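Local coordinates for Sca-family protein (Rickettsia rickettsii, PDB 4LQ8), which is a rickettsial surface cell antigen, represented here by its N-terminal head region, and probably takes part in cell adhesion, at residues T61-T66 and A261-E265; T72-Q77 and I144-Y149; I85-L89 and K101-E106; L196-K202 and S219-D225. All blocks are in the same frame, centred on the assembly; numbering follows the deposited sequence.

How the contacts relate
Helix 64-90 ties three of the four contacts together. Its N-terminus is held against strand 258-265 in contact 1, its middle packs on helix 135-155 in contact 2, with the two centres about 17 Å apart, and its far end pairs with helix 95-111 in contact 3, about 22 Å from the centre of contact 2. Contacts 2 and 3 both close within the stretch of chain spanned by contact 1, and so does contact 4, a strand pair of the antiparallel sheet. Contact 4 lies across the centre of the chain from contact 3, about 40 Å between centres, so the set runs from an all-helical end to a β-rich end.

Contact 1 of 4, residues T61-T66 and A261-E265; sequences TSDPIT and AHYEE
T61 (phi/psi -109/-2) leads into S62 and D63, which are extended; the helix start at P64 sits over the end of strand 258-265, with D63 CA 7.3 Å from E264 CA and T66 CA 6.1 Å from H262 CA. T61 brings its O to 3.3 Å from E264 OE1, a close approach of two acceptors without a bond. S62 follows at phi/psi -143/161, its CB 3.5 Å from E264 OE2. D63 N then donates to E264 OE2 (3.0 Å), while the D63 side chain (chi1 p) turns back as the N-cap: its OD1 accepts from I65 N at 3.0 Å and T66 N at 3.3 Å, and its OD2 is bonded to H238. I65 puts CG2 4.0 Å from H262 ND1. T66 OG1 (chi1 m) donates to E264 OE2 at 2.7 Å, and the same OG1 lies 3.8 Å from H262 CB. E264 reaches these donors with chi1 m and chi2 t; H262, also m, is hydrogen-bonded to T260 and H238. Two carboxylates thus meet the first turn, D63 from within and E264 from the sheet, an N-capped helix start anchored on a β-strand.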
loop_
_atom_site.group_PDB
_atom_site.type_symbol
_atom_site.label_atom_id
_atom_site.label_comp_id
_atom_site.label_asym_id
_atom_site.label_seq_id
_atom_site.Cartn_x
_atom_site.Cartn_y
_atom_site.Cartn_z
ATOM N N THR A 61 -1.317 16.629 -13.154
ATOM C CA THR A 61 -1.817 15.266 -13.340
ATOM C C THR A 61 -2.382 14.614 -12.053
ATOM O O THR A 61 -2.868 13.470 -12.134
ATOM C CB THR A 61 -0.734 14.380 -13.993
ATOM O OG1 THR A 61 0.398 14.276 -13.121
ATOM C CG2 THR A 61 -0.306 14.887 -15.376
ATOM N N SER A 62 -2.345 15.302 -10.876
ATOM C CA SER A 62 -2.882 14.646 -9.682
ATOM C C SER A 62 -3.622 15.570 -8.712
ATOM O O SER A 62 -3.429 16.788 -8.730
ATOM C CB SER A 62 -1.784 13.876 -8.954
ATOM O OG SER A 62 -0.927 14.737 -8.220
ATOM N N ASP A 63 -4.445 14.972 -7.839
ATOM C CA ASP A 63 -5.176 15.736 -6.838
ATOM C C ASP A 63 -4.356 15.823 -5.508
ATOM O O ASP A 63 -3.294 15.189 -5.421
ATOM C CB ASP A 63 -6.620 15.197 -6.686
ATOM C CG ASP A 63 -6.886 13.942 -5.884
ATOM O OD1 ASP A 63 -6.141 13.676 -4.921
ATOM O OD2 ASP A 63 -7.936 13.326 -6.100
ATOM N N PRO A 64 -4.782 16.629 -4.503
ATOM C CA PRO A 64 -3.968 16.761 -3.272
ATOM C C PRO A 64 -3.760 15.497 -2.444
ATOM O O PRO A 64 -2.741 15.403 -1.776
ATOM C CB PRO A 64 -4.708 17.840 -2.459
ATOM C CG PRO A 64 -5.586 18.526 -3.436
ATOM C CD PRO A 64 -5.982 17.485 -4.430
ATOM N N ILE A 65 -4.695 14.529 -2.486
ATOM C CA ILE A 65 -4.548 13.288 -1.721
ATOM C C ILE A 65 -3.457 12.431 -2.337
ATOM O O ILE A 65 -2.556 11.989 -1.628
ATOM C CB ILE A 65 -5.886 12.501 -1.575
ATOM C CG1 ILE A 65 -7.107 13.423 -1.197
ATOM C CG2 ILE A 65 -5.751 11.293 -0.636
ATOM C CD1 ILE A 65 -6.968 14.387 -0.143
ATOM N N THR A 66 -3.549 12.170 -3.647
ATOM C CA THR A 66 -2.582 11.367 -4.401
ATOM C C THR A 66 -1.192 11.977 -4.232
ATOM O O THR A 66 -0.252 11.246 -3.917
ATOM C CB THR A 66 -2.976 11.310 -5.868
ATOM O OG1 THR A 66 -4.365 10.993 -5.974
ATOM C CG2 THR A 66 -2.130 10.317 -6.670
ATOM N N ALA A 261 -5.676 3.348 -1.839
ATOM C CA ALA A 261 -5.980 3.290 -3.259
ATOM C C ALA A 261 -6.555 4.647 -3.664
ATOM O O ALA A 261 -7.414 5.204 -2.967
ATOM C CB ALA A 261 -6.961 2.147 -3.549
ATOM N N HIS A 262 -6.018 5.203 -4.759
ATOM C CA HIS A 262 -6.290 6.560 -5.230
ATOM C C HIS A 262 -6.845 6.591 -6.622
ATOM O O HIS A 262 -6.173 6.230 -7.578
ATOM C CB HIS A 262 -4.992 7.388 -5.081
ATOM C CG HIS A 262 -4.428 7.232 -3.708
ATOM N ND1 HIS A 262 -4.984 7.898 -2.619
ATOM C CD2 HIS A 262 -3.471 6.380 -3.259
ATOM C CE1 HIS A 262 -4.319 7.470 -1.558
ATOM N NE2 HIS A 262 -3.396 6.558 -1.900
ATOM N N TYR A 263 -8.114 6.964 -6.725
ATOM C CA TYR A 263 -8.860 7.005 -7.977
ATOM C C TYR A 263 -9.213 8.446 -8.275
ATOM O O TYR A 263 -9.869 9.100 -7.468
ATOM C CB TYR A 263 -10.163 6.178 -7.875
ATOM C CG TYR A 263 -9.982 4.718 -7.507
ATOM C CD1 TYR A 263 -9.802 4.327 -6.179
ATOM C CD2 TYR A 263 -10.071 3.718 -8.475
ATOM C CE1 TYR A 263 -9.726 2.978 -5.828
ATOM C CE2 TYR A 263 -9.982 2.373 -8.137
ATOM C CZ TYR A 263 -9.800 2.005 -6.813
ATOM O OH TYR A 263 -9.693 0.680 -6.490
ATOM N N GLU A 264 -8.763 8.951 -9.414
ATOM C CA GLU A 264 -9.051 10.333 -9.790
ATOM C C GLU A 264 -9.913 10.349 -11.019
ATOM O O GLU A 264 -9.758 9.488 -11.883
ATOM C CB GLU A 264 -7.772 11.096 -10.082
ATOM C CG GLU A 264 -6.845 11.255 -8.897
ATOM C CD GLU A 264 -5.559 11.959 -9.267
ATOM O OE1 GLU A 264 -5.441 12.440 -10.416
ATOM O OE2 GLU A 264 -4.656 12.019 -8.408
ATOM N N GLU A 265 -10.786 11.357 -11.119
ATOM C CA GLU A 265 -11.677 11.560 -12.261
ATOM C C GLU A 265 -10.867 11.558 -13.557
ATOM O O GLU A 265 -9.982 12.396 -13.732
ATOM C CB GLU A 265 -12.463 12.876 -12.087
ATOM C CG GLU A 265 -13.674 12.976 -12.998
ATOM C CD GLU A 265 -14.633 14.124 -12.750
ATOM O OE1 GLU A 265 -14.948 14.404 -11.572
ATOM O OE2 GLU A 265 -15.120 14.706 -13.747
#

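Contact 2 of 4, residues T72-Q77 and I144-Y149; sequences TIIQPQ and IEIAGY
Helix 64-90 packs nearly antiparallel against helix 135-155, the axes of the two segments 9.5 Å apart at closest approach and 154° between N-to-C directions, with one knob-into-hole contact, I73. Segment 72-77 is not regular: a wider π-type turn spans 72-74, I73 has phi/psi -115/-66, and the helix kinks where P76 has no amide hydrogen to give. Segment 144-149 is regular α-helix. The backbones come closest at T72 and G148, CA to CA 5.1 Å; G148 has no side chain, and a CB there would clash with I73 CD1. I73 (chi1 m, chi2 m) is the knob, set among I144, E145, G148 and Y149, with CD1 3.7 Å from G148 CA and 3.6 Å from E145 O. The same CD1 stands 3.7 Å from the centroid of the Y149 ring, 4° off its normal, a CH-π contact; Y149 OH is bonded to S277. Beyond the kink, P76 CB packs 3.9 Å from I144 CD1. Q77 NE2 (chi1 m, chi2 t) donates to E145 OE2 at 2.8 Å, and E145 also reaches H297 and K280. Water 1 joins the backbones, donating to T72 O at 2.6 Å and to I144 O at 2.8 Å.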
loop_
_atom_site.group_PDB
_atom_site.type_symbol
_atom_site.label_atom_id
_atom_site.label_comp_id
_atom_site.label_asym_id
_atom_site.label_seq_id
_atom_site.Cartn_x
_atom_site.Cartn_y
_atom_site.Cartn_z
ATOM N N THR A 72 4.619 11.673 1.104
ATOM C CA THR A 72 4.824 11.201 2.481
ATOM C C THR A 72 5.076 9.708 2.582
ATOM O O THR A 72 5.679 9.264 3.563
ATOM C CB THR A 72 3.640 11.599 3.398
ATOM O OG1 THR A 72 2.514 10.792 3.061
ATOM C CG2 THR A 72 3.282 13.048 3.285
ATOM N N ILE A 73 4.602 8.929 1.606
ATOM C CA ILE A 73 4.794 7.475 1.644
ATOM C C ILE A 73 5.680 6.961 0.507
ATOM O O ILE A 73 6.744 6.388 0.771
ATOM C CB ILE A 73 3.422 6.701 1.699
ATOM C CG1 ILE A 73 2.515 7.153 2.912
ATOM C CG2 ILE A 73 3.624 5.163 1.665
ATOM C CD1 ILE A 73 3.036 6.741 4.404
ATOM N N ILE A 74 5.201 7.077 -0.759
ATOM C CA ILE A 74 5.865 6.452 -1.914
ATOM C C ILE A 74 7.304 6.949 -2.127
ATOM O O ILE A 74 8.214 6.121 -2.202
ATOM C CB ILE A 74 5.002 6.541 -3.199
ATOM C CG1 ILE A 74 3.642 5.807 -2.977
ATOM C CG2 ILE A 74 5.758 5.996 -4.439
ATOM C CD1 ILE A 74 2.555 6.146 -4.000
ATOM N N GLN A 75 7.503 8.265 -2.273
ATOM C CA GLN A 75 8.841 8.841 -2.482
ATOM C C GLN A 75 9.763 8.599 -1.274
ATOM O O GLN A 75 10.843 8.066 -1.499
ATOM C CB GLN A 75 8.778 10.331 -2.899
ATOM C CG GLN A 75 10.123 10.901 -3.397
ATOM C CD GLN A 75 10.598 10.209 -4.639
ATOM O OE1 GLN A 75 9.864 10.069 -5.628
ATOM N NE2 GLN A 75 11.813 9.698 -4.593
ATOM N N PRO A 76 9.371 8.849 -0.003
ATOM C CA PRO A 76 10.301 8.551 1.116
ATOM C C PRO A 76 10.695 7.079 1.242
ATOM O O PRO A 76 11.820 6.797 1.659
ATOM C CB PRO A 76 9.534 9.041 2.364
ATOM C CG PRO A 76 8.605 10.063 1.851
ATOM C CD PRO A 76 8.156 9.518 0.512
ATOM N N GLN A 77 9.799 6.140 0.887
ATOM C CA GLN A 77 10.130 4.712 0.927
ATOM C C GLN A 77 11.265 4.440 -0.055
ATOM O O GLN A 77 12.235 3.765 0.300
ATOM C CB GLN A 77 8.929 3.827 0.598
ATOM C CG GLN A 77 7.919 3.734 1.729
ATOM C CD GLN A 77 6.682 2.996 1.278
ATOM O OE1 GLN A 77 6.297 2.998 0.094
ATOM N NE2 GLN A 77 6.038 2.352 2.211
ATOM N N ILE A 144 8.498 6.245 9.134
ATOM C CA ILE A 144 7.962 7.192 8.153
ATOM C C ILE A 144 6.574 6.768 7.681
ATOM O O ILE A 144 5.783 7.634 7.320
ATOM C CB ILE A 144 8.929 7.546 6.985
ATOM C CG1 ILE A 144 9.266 6.351 6.069
ATOM C CG2 ILE A 144 10.194 8.176 7.587
ATOM C CD1 ILE A 144 8.461 6.219 4.786
ATOM N N GLU A 145 6.266 5.461 7.709
ATOM C CA GLU A 145 4.943 4.961 7.323
ATOM C C GLU A 145 3.874 5.363 8.335
ATOM O O GLU A 145 2.835 5.883 7.926
ATOM C CB GLU A 145 4.949 3.438 7.116
ATOM C CG GLU A 145 5.521 3.038 5.767
ATOM C CD GLU A 145 6.184 1.674 5.737
ATOM O OE1 GLU A 145 6.129 0.951 6.757
ATOM O OE2 GLU A 145 6.748 1.316 4.681
ATOM N N ILE A 146 4.135 5.138 9.639
ATOM C CA ILE A 146 3.219 5.479 10.728
ATOM C C ILE A 146 2.968 7.001 10.745
ATOM O O ILE A 146 1.812 7.427 10.756
ATOM C CB ILE A 146 3.742 4.920 12.090
ATOM C CG1 ILE A 146 3.633 3.363 12.128
ATOM C CG2 ILE A 146 3.020 5.582 13.305
ATOM C CD1 ILE A 146 4.535 2.683 13.166
ATOM N N ALA A 147 4.051 7.800 10.694
ATOM C CA ALA A 147 3.972 9.265 10.687
ATOM C C ALA A 147 3.329 9.768 9.392
ATOM O O ALA A 147 2.524 10.686 9.444
ATOM C CB ALA A 147 5.361 9.869 10.865
ATOM N N GLY A 148 3.667 9.137 8.269
ATOM C CA GLY A 148 3.156 9.474 6.949
ATOM C C GLY A 148 1.656 9.320 6.852
ATOM O O GLY A 148 0.973 10.265 6.438
ATOM N N TYR A 149 1.127 8.136 7.262
ATOM C CA TYR A 149 -0.315 7.879 7.231
ATOM C C TYR A 149 -1.064 8.814 8.176
ATOM O O TYR A 149 -2.110 9.329 7.795
ATOM C CB TYR A 149 -0.649 6.388 7.466
ATOM C CG TYR A 149 -0.287 5.512 6.282
ATOM C CD1 TYR A 149 -0.838 5.744 5.027
ATOM C CD2 TYR A 149 0.595 4.437 6.420
ATOM C CE1 TYR A 149 -0.482 4.970 3.928
ATOM C CE2 TYR A 149 0.940 3.636 5.325
ATOM C CZ TYR A 149 0.405 3.913 4.080
ATOM O OH TYR A 149 0.719 3.142 2.981
HETATM O O HOH W 1 6.420 9.996 5.997
#

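Contact 3 of 4, residues I85-L89 and K101-E106; sequences ILKDL and KRKEIE
K101, in helix 95-111, directs its CA-to-CB bond at segment 85-89, and its CG meets L89 CD2 at 3.9 Å. Its chain then folds away (chi1 t, chi2 p, chi3 p) so that NZ makes a 2.8 Å salt bridge to E104 OE1 in its own helix. At R102 the two backbones are nearest, L86 CA to R102 CA 6.6 Å. R102 N lies 3.6 Å from L89 CD1, and the extended side chain (chi1, chi2 and chi3 all t) passes L86, CG to L86 CD2 4.1 Å. Its NH1 donates to water 2 at 2.9 Å, which in turn donates to L86 O at 2.8 Å. Both segments are helical, their axes 10.6 Å apart at closest approach and 159° between directions, signed crossing -159°: an antiparallel α-helical hairpin, since only a short link separates helix 64-90 from helix 95-111. I105 (chi1 m, chi2 t) faces the hairpin's apolar seam, CD1 3.7 Å from I85 CG2 and 4.3 Å from L89 CD1, CG2 4.0 Å from L86 CD2. I85, L86 and L89 all adopt m, t rotamers. F118 touches I85 and I105, and F127 touches L89 and K101, so further helices cover this side. E106 curls back (chi1 m, chi2 m) to put OE2 3.5 Å from L86 CD1, while its OE1 is salt-bridged to K109.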
loop_
_atom_site.group_PDB
_atom_site.type_symbol
_atom_site.label_atom_id
_atom_site.label_comp_id
_atom_site.label_asym_id
_atom_site.label_seq_id
_atom_site.Cartn_x
_atom_site.Cartn_y
_atom_site.Cartn_z
ATOM N N ILE A 85 20.775 1.146 -0.410
ATOM C CA ILE A 85 21.494 0.559 -1.546
ATOM C C ILE A 85 22.874 1.236 -1.655
ATOM O O ILE A 85 23.880 0.534 -1.772
ATOM C CB ILE A 85 20.688 0.643 -2.879
ATOM C CG1 ILE A 85 19.383 -0.197 -2.800
ATOM C CG2 ILE A 85 21.576 0.196 -4.081
ATOM C CD1 ILE A 85 18.370 -0.022 -3.971
ATOM N N LEU A 86 22.917 2.594 -1.571
ATOM C CA LEU A 86 24.192 3.336 -1.639
ATOM C C LEU A 86 25.142 2.923 -0.529
ATOM O O LEU A 86 26.342 2.810 -0.781
ATOM C CB LEU A 86 23.994 4.860 -1.657
ATOM C CG LEU A 86 23.283 5.437 -2.921
ATOM C CD1 LEU A 86 23.033 6.936 -2.747
ATOM C CD2 LEU A 86 24.087 5.189 -4.207
ATOM N N LYS A 87 24.616 2.672 0.692
ATOM C CA LYS A 87 25.457 2.204 1.803
ATOM C C LYS A 87 25.957 0.786 1.501
ATOM O O LYS A 87 27.131 0.508 1.709
ATOM C CB LYS A 87 24.691 2.216 3.142
ATOM C CG LYS A 87 24.480 3.612 3.726
ATOM C CD LYS A 87 23.724 3.537 5.043
ATOM C CE LYS A 87 22.227 3.584 4.868
ATOM N NZ LYS A 87 21.536 3.543 6.175
ATOM N N ASP A 88 25.066 -0.106 1.024
ATOM C CA ASP A 88 25.416 -1.488 0.689
ATOM C C ASP A 88 26.525 -1.567 -0.366
ATOM O O ASP A 88 27.380 -2.445 -0.270
ATOM C CB ASP A 88 24.183 -2.271 0.218
ATOM C CG ASP A 88 23.148 -2.593 1.287
ATOM O OD1 ASP A 88 23.389 -2.263 2.472
ATOM O OD2 ASP A 88 22.128 -3.235 0.949
ATOM N N LEU A 89 26.537 -0.629 -1.326
ATOM C CA LEU A 89 27.535 -0.543 -2.399
ATOM C C LEU A 89 28.960 -0.365 -1.856
ATOM O O LEU A 89 29.916 -0.834 -2.481
ATOM C CB LEU A 89 27.201 0.583 -3.409
ATOM C CG LEU A 89 25.989 0.397 -4.323
ATOM C CD1 LEU A 89 25.820 1.610 -5.218
ATOM C CD2 LEU A 89 26.083 -0.895 -5.165
ATOM N N LYS A 101 27.374 1.188 -10.404
ATOM C CA LYS A 101 26.026 1.238 -9.862
ATOM C C LYS A 101 25.727 2.574 -9.192
ATOM O O LYS A 101 24.644 3.122 -9.409
ATOM C CB LYS A 101 25.737 0.042 -8.935
ATOM C CG LYS A 101 24.252 -0.104 -8.510
ATOM C CD LYS A 101 23.234 -0.254 -9.680
ATOM C CE LYS A 101 23.495 -1.471 -10.534
ATOM N NZ LYS A 101 22.706 -1.426 -11.787
ATOM N N ARG A 102 26.693 3.112 -8.418
ATOM C CA ARG A 102 26.551 4.412 -7.740
ATOM C C ARG A 102 26.310 5.531 -8.759
ATOM O O ARG A 102 25.390 6.329 -8.572
ATOM C CB ARG A 102 27.788 4.733 -6.868
ATOM C CG ARG A 102 27.611 6.018 -6.079
ATOM C CD ARG A 102 28.847 6.482 -5.303
ATOM N NE ARG A 102 28.632 7.846 -4.787
ATOM C CZ ARG A 102 27.986 8.151 -3.661
ATOM N NH1 ARG A 102 27.504 7.188 -2.878
ATOM N NH2 ARG A 102 27.838 9.418 -3.296
ATOM N N LYS A 103 27.137 5.582 -9.831
ATOM C CA LYS A 103 27.020 6.587 -10.894
ATOM C C LYS A 103 25.663 6.473 -11.589
ATOM O O LYS A 103 25.041 7.506 -11.816
ATOM C CB LYS A 103 28.187 6.503 -11.903
ATOM N N GLU A 104 25.168 5.224 -11.848
ATOM C CA GLU A 104 23.856 4.989 -12.463
ATOM C C GLU A 104 22.735 5.574 -11.600
ATOM O O GLU A 104 21.837 6.219 -12.134
ATOM C CB GLU A 104 23.582 3.500 -12.669
ATOM C CG GLU A 104 24.283 2.881 -13.863
ATOM C CD GLU A 104 24.138 1.375 -13.937
ATOM O OE1 GLU A 104 23.167 0.831 -13.361
ATOM O OE2 GLU A 104 24.987 0.743 -14.605
ATOM N N ILE A 105 22.776 5.328 -10.280
ATOM C CA ILE A 105 21.765 5.822 -9.333
ATOM C C ILE A 105 21.788 7.356 -9.306
ATOM O O ILE A 105 20.746 7.977 -9.483
ATOM C CB ILE A 105 21.934 5.169 -7.928
ATOM C CG1 ILE A 105 21.620 3.658 -7.974
ATOM C CG2 ILE A 105 21.117 5.921 -6.826
ATOM C CD1 ILE A 105 21.981 2.809 -6.684
ATOM N N GLU A 106 22.982 7.953 -9.142
ATOM C CA GLU A 106 23.158 9.409 -9.066
ATOM C C GLU A 106 22.723 10.140 -10.311
ATOM O O GLU A 106 22.084 11.179 -10.191
ATOM C CB GLU A 106 24.598 9.808 -8.685
ATOM C CG GLU A 106 25.031 9.351 -7.299
ATOM C CD GLU A 106 24.252 9.803 -6.075
ATOM O OE1 GLU A 106 23.491 10.795 -6.148
ATOM O OE2 GLU A 106 24.442 9.168 -5.017
HETATM O O HOH W 2 27.897 4.363 -2.494
#

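Contact 4 of 4, residues L196-K202 and S219-D225; sequences LNETTVK and SSYREID
Strands 192-201 and 215-224 are antiparallel neighbours in the sheet, the segment axes 4.6 Å apart at closest approach and 157° between directions. T199 with E223 and V201 with Y221 are hydrogen-bonded pairs; E198 with I224 and T200 with R222 are non-hydrogen-bonded, CA to CA 4.5 and 4.2 Å. T199 N donates to E223 O (3.0 Å) and E223 N to T199 O (2.9 Å); V201 N donates to Y221 O (2.8 Å) and Y221 N to V201 O (3.1 Å). The ladder extends to D225 N, which donates to N197 O at 3.1 Å. Water 3 accepts from N197 N (2.9 Å) and donates to D225 O (2.7 Å). Water 4 donates to E223 O (2.9 Å) and N197 O (3.1 Å), and lies 2.7 Å from T199 OG1. On the face of T200 and I224, R222 NH1 (chi1 p, then t, t) donates to E198 OE2 in a 2.8 Å salt bridge. That pair belongs to a wider charge network, for E198 OE2 also meets R181 and R222 NH1 also meets D32, while R222 NH2 bonds V242 O. On the other face, V201 CB sits 3.8 Å from the centroid of the Y221 ring, a CH-π contact with Y221 at chi1 p. Regular backbone pairing thus fixes the register, and buried opposite charges on one face link these strands to neighbouring parts of the β-rich region.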
loop_
_atom_site.group_PDB
_atom_site.type_symbol
_atom_site.label_atom_id
_atom_site.label_comp_id
_atom_site.label_asym_id
_atom_site.label_seq_id
_atom_site.Cartn_x
_atom_site.Cartn_y
_atom_site.Cartn_z
ATOM N N LEU A 196 -18.050 -1.412 -2.413
ATOM C CA LEU A 196 -16.872 -2.192 -2.034
ATOM C C LEU A 196 -17.316 -3.415 -1.253
ATOM O O LEU A 196 -18.156 -3.298 -0.364
ATOM C CB LEU A 196 -15.880 -1.354 -1.201
ATOM C CG LEU A 196 -15.295 -0.098 -1.890
ATOM C CD1 LEU A 196 -14.617 0.783 -0.874
ATOM C CD2 LEU A 196 -14.316 -0.488 -2.997
ATOM N N ASN A 197 -16.803 -4.592 -1.634
ATOM C CA ASN A 197 -17.102 -5.849 -0.958
ATOM C C ASN A 197 -15.930 -6.244 -0.063
ATOM O O ASN A 197 -14.814 -6.342 -0.539
ATOM C CB ASN A 197 -17.376 -6.971 -1.973
ATOM C CG ASN A 197 -17.823 -8.254 -1.326
ATOM O OD1 ASN A 197 -18.921 -8.340 -0.750
ATOM N ND2 ASN A 197 -16.936 -9.249 -1.320
ATOM N N GLU A 198 -16.192 -6.472 1.217
ATOM C CA GLU A 198 -15.188 -6.916 2.180
ATOM C C GLU A 198 -15.533 -8.366 2.574
ATOM O O GLU A 198 -16.596 -8.608 3.149
ATOM C CB GLU A 198 -15.197 -6.003 3.416
ATOM C CG GLU A 198 -14.151 -6.351 4.459
ATOM C CD GLU A 198 -14.537 -5.907 5.854
ATOM O OE1 GLU A 198 -15.520 -6.462 6.395
ATOM O OE2 GLU A 198 -13.874 -5.003 6.407
ATOM N N THR A 199 -14.619 -9.309 2.283
ATOM C CA THR A 199 -14.778 -10.717 2.641
ATOM C C THR A 199 -13.858 -10.993 3.808
ATOM O O THR A 199 -12.651 -10.782 3.687
ATOM C CB THR A 199 -14.444 -11.650 1.448
ATOM O OG1 THR A 199 -15.234 -11.261 0.328
ATOM C CG2 THR A 199 -14.706 -13.145 1.767
ATOM N N THR A 200 -14.419 -11.454 4.936
ATOM C CA THR A 200 -13.611 -11.833 6.096
ATOM C C THR A 200 -13.424 -13.371 6.015
ATOM O O THR A 200 -14.391 -14.093 5.823
ATOM C CB THR A 200 -14.278 -11.378 7.399
ATOM O OG1 THR A 200 -14.252 -9.965 7.444
ATOM C CG2 THR A 200 -13.578 -11.911 8.645
ATOM N N VAL A 201 -12.177 -13.852 6.123
ATOM C CA VAL A 201 -11.888 -15.278 6.104
ATOM C C VAL A 201 -11.555 -15.661 7.548
ATOM O O VAL A 201 -10.577 -15.169 8.106
ATOM C CB VAL A 201 -10.747 -15.631 5.106
ATOM C CG1 VAL A 201 -10.499 -17.142 5.066
ATOM C CG2 VAL A 201 -11.060 -15.108 3.703
ATOM N N LYS A 202 -12.392 -16.507 8.157
ATOM C CA LYS A 202 -12.290 -16.946 9.555
ATOM C C LYS A 202 -12.098 -18.452 9.634
ATOM O O LYS A 202 -11.962 -18.978 10.735
ATOM C CB LYS A 202 -13.615 -16.626 10.297
ATOM C CG LYS A 202 -13.858 -15.165 10.624
ATOM C CD LYS A 202 -15.077 -15.001 11.537
ATOM C CE LYS A 202 -16.384 -14.766 10.797
ATOM N NZ LYS A 202 -16.535 -13.351 10.350
ATOM N N SER A 219 -5.443 -16.221 12.406
ATOM C CA SER A 219 -6.724 -16.898 12.601
ATOM C C SER A 219 -7.871 -16.190 11.867
ATOM O O SER A 219 -8.930 -16.767 11.699
ATOM C CB SER A 219 -7.017 -17.072 14.090
ATOM O OG SER A 219 -6.954 -15.829 14.763
ATOM N N SER A 220 -7.642 -14.957 11.384
ATOM C CA SER A 220 -8.660 -14.236 10.617
ATOM C C SER A 220 -8.001 -13.124 9.830
ATOM O O SER A 220 -7.053 -12.504 10.311
ATOM C CB SER A 220 -9.731 -13.655 11.545
ATOM O OG SER A 220 -10.794 -13.068 10.820
ATOM N N TYR A 221 -8.513 -12.862 8.619
ATOM C CA TYR A 221 -8.032 -11.780 7.766
ATOM C C TYR A 221 -9.177 -11.369 6.850
ATOM O O TYR A 221 -10.194 -12.062 6.795
ATOM C CB TYR A 221 -6.760 -12.179 6.951
ATOM C CG TYR A 221 -6.994 -13.245 5.900
ATOM C CD1 TYR A 221 -7.381 -12.904 4.605
ATOM C CD2 TYR A 221 -6.828 -14.593 6.197
ATOM C CE1 TYR A 221 -7.587 -13.876 3.627
ATOM C CE2 TYR A 221 -7.027 -15.579 5.223
ATOM C CZ TYR A 221 -7.388 -15.211 3.937
ATOM O OH TYR A 221 -7.663 -16.169 2.997
ATOM N N ARG A 222 -9.024 -10.236 6.151
ATOM C CA ARG A 222 -10.060 -9.804 5.222
ATOM C C ARG A 222 -9.436 -9.457 3.882
ATOM O O ARG A 222 -8.224 -9.198 3.780
ATOM C CB ARG A 222 -10.858 -8.605 5.776
ATOM C CG ARG A 222 -9.973 -7.339 5.856
ATOM C CD ARG A 222 -10.738 -6.104 6.226
ATOM N NE ARG A 222 -9.821 -4.980 6.442
ATOM C CZ ARG A 222 -10.225 -3.731 6.582
ATOM N NH1 ARG A 222 -11.516 -3.430 6.483
ATOM N NH2 ARG A 222 -9.347 -2.767 6.809
ATOM N N GLU A 223 -10.264 -9.430 2.864
ATOM C CA GLU A 223 -9.825 -8.991 1.548
ATOM C C GLU A 223 -10.906 -8.116 0.950
ATOM O O GLU A 223 -12.090 -8.446 1.032
ATOM C CB GLU A 223 -9.451 -10.172 0.626
ATOM C CG GLU A 223 -10.571 -11.170 0.411
ATOM C CD GLU A 223 -10.131 -12.436 -0.289
ATOM O OE1 GLU A 223 -10.600 -12.688 -1.422
ATOM O OE2 GLU A 223 -9.278 -13.155 0.275
ATOM N N ILE A 224 -10.500 -6.996 0.352
ATOM C CA ILE A 224 -11.458 -6.098 -0.291
ATOM C C ILE A 224 -11.317 -6.206 -1.804
ATOM O O ILE A 224 -10.201 -6.219 -2.327
ATOM C CB ILE A 224 -11.368 -4.655 0.267
ATOM C CG1 ILE A 224 -11.798 -4.645 1.749
ATOM C CG2 ILE A 224 -12.209 -3.677 -0.582
ATOM C CD1 ILE A 224 -11.288 -3.472 2.565
ATOM N N ASP A 225 -12.449 -6.322 -2.498
ATOM C CA ASP A 225 -12.438 -6.443 -3.943
ATOM C C ASP A 225 -12.327 -5.055 -4.606
ATOM O O ASP A 225 -13.278 -4.563 -5.188
ATOM C CB ASP A 225 -13.669 -7.234 -4.416
ATOM C CG ASP A 225 -13.587 -7.744 -5.845
ATOM O OD1 ASP A 225 -12.462 -7.809 -6.394
ATOM O OD2 ASP A 225 -14.641 -8.121 -6.400
HETATM O O HOH W 3 -15.830 -4.613 -4.399
HETATM O O HOH W 4 -13.980 -9.301 -0.995
HETATM O O HOH W 5 -9.039 -17.832 8.492
#